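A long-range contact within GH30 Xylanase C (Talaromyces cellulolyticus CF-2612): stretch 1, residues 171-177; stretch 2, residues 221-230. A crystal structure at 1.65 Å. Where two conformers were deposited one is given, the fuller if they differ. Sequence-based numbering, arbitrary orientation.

Stretch 1, residues 171-177: LVQYIKD
Stretch 2 (221-230) TIKSAGLSTG

Val172 is the hub of this contact. It sits on a helix that spans all of residues 171-177 and continues beyond both ends, with phi/psi close to -62/-43 throughout, and its CA-to-CB bond points toward the other stretch. With chi1 at 164° (t), its two methyls serve different partners. CG1 lies 3.6 Å from Ala225 CB and 4.0 Å from Leu227 CD1, while CG2 lies 3.8 Å from Thr221 CG2 and 3.9 Å from Ile222 CG1. The same CG2 comes within 3.9 Å of Ile222 N, so the valine packs against backbone as well as side chains. That closeness fits the register: the CA atoms of Val172 and Ile222 are 6.2 Å apart, near enough for a short, branched side chain to fill the space between them.

The second stretch supplies a helix end and the turn that follows. Residues 221-224 are helical, with phi from -72° to -60° and psi from -50° to -31°. Ala225 then drifts to -83/3, and Gly226 leaves helical space at 76/17, a positive phi that favours glycine. A Schellman motif closes the helix: Leu227 N bonds to Ile222 O at 3.1 Å and Gly226 N to Lys223 O at 3.0 Å, while Ala225 N still reaches Thr221 O at 3.2 Å. Beyond the glycine, Leu227 is extended at -94/165 and points back toward the first helix; Ser228 follows at -122/8 and Thr229 at -46/134.

Leu227, with chi1 -61° (m) and chi2 167° (t), places CD1 3.8 Å from Ile175 CG2 as well as against Val172. Ile175 follows Val172 by three residues, so the two project from neighbouring positions on one helix face, and Leu227 touches both. Ile175 is buried and adopts chi1 -64° (m), chi2 164° (t); its CG2 also meets Thr229 OG1 at 3.7 Å, a van der Waals contact. Thr229 points its CA-to-CB bond toward the first stretch, with chi1 at -34°, between wells. Here the backbones are farther apart, with 8.3 Å between the CA atoms of Ile175 and Thr229; as stretch 1 advances from Val172 to Ile175, the nearest partner advances from Ile222 to Thr229. Ile222 is buried too, but its CA-to-CB bond runs sideways (chi1 -68°, m; chi2 174°, t), and it gives the contact a smaller area than Leu227 does.

Outward, the chemistry becomes mixed. Thr221, at chi1 -51° (m), offers its methyl to Val172 while its OG1 is hydrogen-bonded elsewhere in the structure. Ala225 has just one methyl to give, yet it is touched by both Val172 and Lys176. The lysine starts sideways, but its extended chain (chi1 -67°, m; then t, t, t) brings CE to 3.9 Å from Ala225 CB, so its aliphatic part lies against the alanine at the edge of the contact.

No hydrogen bond crosses between the stretches; the 323 Å² buried, both sides summed, is a matter of packing. The one side-chain hydrogen bond formed within either stretch is in the first helix, between residues that do not touch the second: Gln173 NE2 donates to Asp177 OD1 at 3.0 Å, four residues on, beside the backbone bond from Asp177 N to Gln173 O at 2.8 Å.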

# COMPACT_ATOMS: atom_id res chain seq x y z
N LEU A 171 13.12 6.05 15.92
CA LEU A 171 12.35 5.13 15.08
C LEU A 171 12.36 3.74 15.70
O LEU A 171 11.30 3.11 15.75
CB LEU A 171 12.90 5.12 13.65
CG LEU A 171 12.73 6.41 12.88
CD1 LEU A 171 13.56 6.36 11.58
CD2 LEU A 171 11.26 6.64 12.59
N VAL A 172 13.51 3.32 16.23
CA VAL A 172 13.63 2.01 16.95
C VAL A 172 12.74 2.03 18.21
O VAL A 172 12.13 0.97 18.53
CB VAL A 172 15.10 1.66 17.22
CG1 VAL A 172 15.24 0.58 18.25
CG2 VAL A 172 15.78 1.21 15.93
N GLN A 173 12.68 3.12 18.97
CA GLN A 173 11.83 3.16 20.19
C GLN A 173 10.36 3.00 19.79
O GLN A 173 9.57 2.32 20.50
CB GLN A 173 12.05 4.45 21.00
CG GLN A 173 11.19 4.55 22.24
CD GLN A 173 11.55 3.49 23.25
OE1 GLN A 173 12.73 3.24 23.50
NE2 GLN A 173 10.54 2.77 23.72
N TYR A 174 9.96 3.62 18.69
CA TYR A 174 8.56 3.49 18.21
C TYR A 174 8.27 2.02 17.88
O TYR A 174 7.25 1.49 18.29
CB TYR A 174 8.34 4.40 16.99
CG TYR A 174 6.97 4.27 16.39
CD1 TYR A 174 5.95 5.10 16.80
CD2 TYR A 174 6.71 3.36 15.39
CE1 TYR A 174 4.69 5.00 16.24
CE2 TYR A 174 5.45 3.23 14.84
CZ TYR A 174 4.46 4.11 15.21
OH TYR A 174 3.22 3.99 14.67
N ILE A 175 9.16 1.37 17.16
CA ILE A 175 9.06 -0.08 16.83
C ILE A 175 8.97 -0.89 18.13
O ILE A 175 8.10 -1.79 18.22
CB ILE A 175 10.22 -0.53 15.92
CG1 ILE A 175 10.16 0.17 14.56
CG2 ILE A 175 10.19 -2.05 15.73
CD1 ILE A 175 11.44 0.08 13.78
N LYS A 176 9.83 -0.62 19.11
CA LYS A 176 9.77 -1.34 20.41
C LYS A 176 8.45 -1.07 21.13
O LYS A 176 7.92 -2.01 21.84
CB LYS A 176 10.95 -0.91 21.28
CG LYS A 176 12.32 -1.32 20.80
CD LYS A 176 13.30 -1.15 21.93
CE LYS A 176 14.73 -1.07 21.48
NZ LYS A 176 15.57 -0.72 22.63
N ASP A 177 7.92 0.16 21.05
CA ASP A 177 6.61 0.49 21.64
C ASP A 177 5.52 -0.45 21.10
O ASP A 177 4.70 -1.04 21.90
CB ASP A 177 6.24 1.95 21.41
CG ASP A 177 6.98 2.96 22.26
OD1 ASP A 177 7.60 2.59 23.29
OD2 ASP A 177 6.97 4.12 21.83
N THR A 221 21.17 0.51 13.74
CA THR A 221 20.46 0.77 15.01
C THR A 221 19.36 -0.29 15.18
O THR A 221 19.12 -0.75 16.30
CB THR A 221 19.97 2.23 15.02
OG1 THR A 221 21.08 3.06 14.70
CG2 THR A 221 19.34 2.58 16.34
N ILE A 222 18.65 -0.64 14.10
CA ILE A 222 17.65 -1.72 14.13
C ILE A 222 18.35 -3.02 14.54
O ILE A 222 17.86 -3.70 15.44
CB ILE A 222 16.96 -1.84 12.75
CG1 ILE A 222 16.10 -0.62 12.47
CG2 ILE A 222 16.14 -3.10 12.65
CD1 ILE A 222 15.54 -0.62 11.10
N LYS A 223 19.45 -3.33 13.90
CA LYS A 223 20.13 -4.64 14.16
C LYS A 223 20.62 -4.67 15.61
O LYS A 223 20.54 -5.72 16.28
CB LYS A 223 21.31 -4.82 13.22
CG LYS A 223 21.96 -6.19 13.35
CD LYS A 223 23.05 -6.46 12.31
CE LYS A 223 22.54 -6.41 10.88
NZ LYS A 223 21.70 -7.59 10.54
N SER A 224 21.17 -3.56 16.07
CA SER A 224 21.72 -3.42 17.44
C SER A 224 20.63 -3.61 18.51
O SER A 224 20.93 -4.11 19.64
CB SER A 224 22.44 -2.10 17.57
OG SER A 224 23.02 -2.00 18.83
N ALA A 225 19.39 -3.25 18.22
CA ALA A 225 18.27 -3.39 19.17
C ALA A 225 17.73 -4.82 19.13
O ALA A 225 16.74 -5.11 19.82
CB ALA A 225 17.21 -2.38 18.82
N GLY A 226 18.35 -5.69 18.34
CA GLY A 226 17.94 -7.10 18.17
C GLY A 226 16.71 -7.23 17.30
O GLY A 226 16.09 -8.28 17.33
N LEU A 227 16.36 -6.21 16.52
CA LEU A 227 15.18 -6.27 15.63
C LEU A 227 15.59 -6.71 14.22
O LEU A 227 16.77 -6.64 13.87
CB LEU A 227 14.54 -4.87 15.55
CG LEU A 227 14.03 -4.27 16.85
CD1 LEU A 227 13.75 -2.79 16.67
CD2 LEU A 227 12.80 -5.00 17.32
N SER A 228 14.61 -7.11 13.41
CA SER A 228 14.83 -7.54 12.01
C SER A 228 14.00 -6.66 11.08
O SER A 228 14.00 -6.90 9.87
CB SER A 228 14.50 -9.00 11.86
OG SER A 228 15.05 -9.71 12.96
N THR A 229 13.38 -5.61 11.62
CA THR A 229 12.54 -4.70 10.83
C THR A 229 13.27 -4.37 9.54
O THR A 229 14.39 -3.93 9.62
CB THR A 229 12.26 -3.41 11.60
OG1 THR A 229 12.15 -3.68 13.00
CG2 THR A 229 11.00 -2.75 11.09
N GLY A 230 12.58 -4.42 8.42
CA GLY A 230 13.14 -4.05 7.11
C GLY A 230 12.91 -2.57 6.82
O GLY A 230 11.89 -2.03 7.28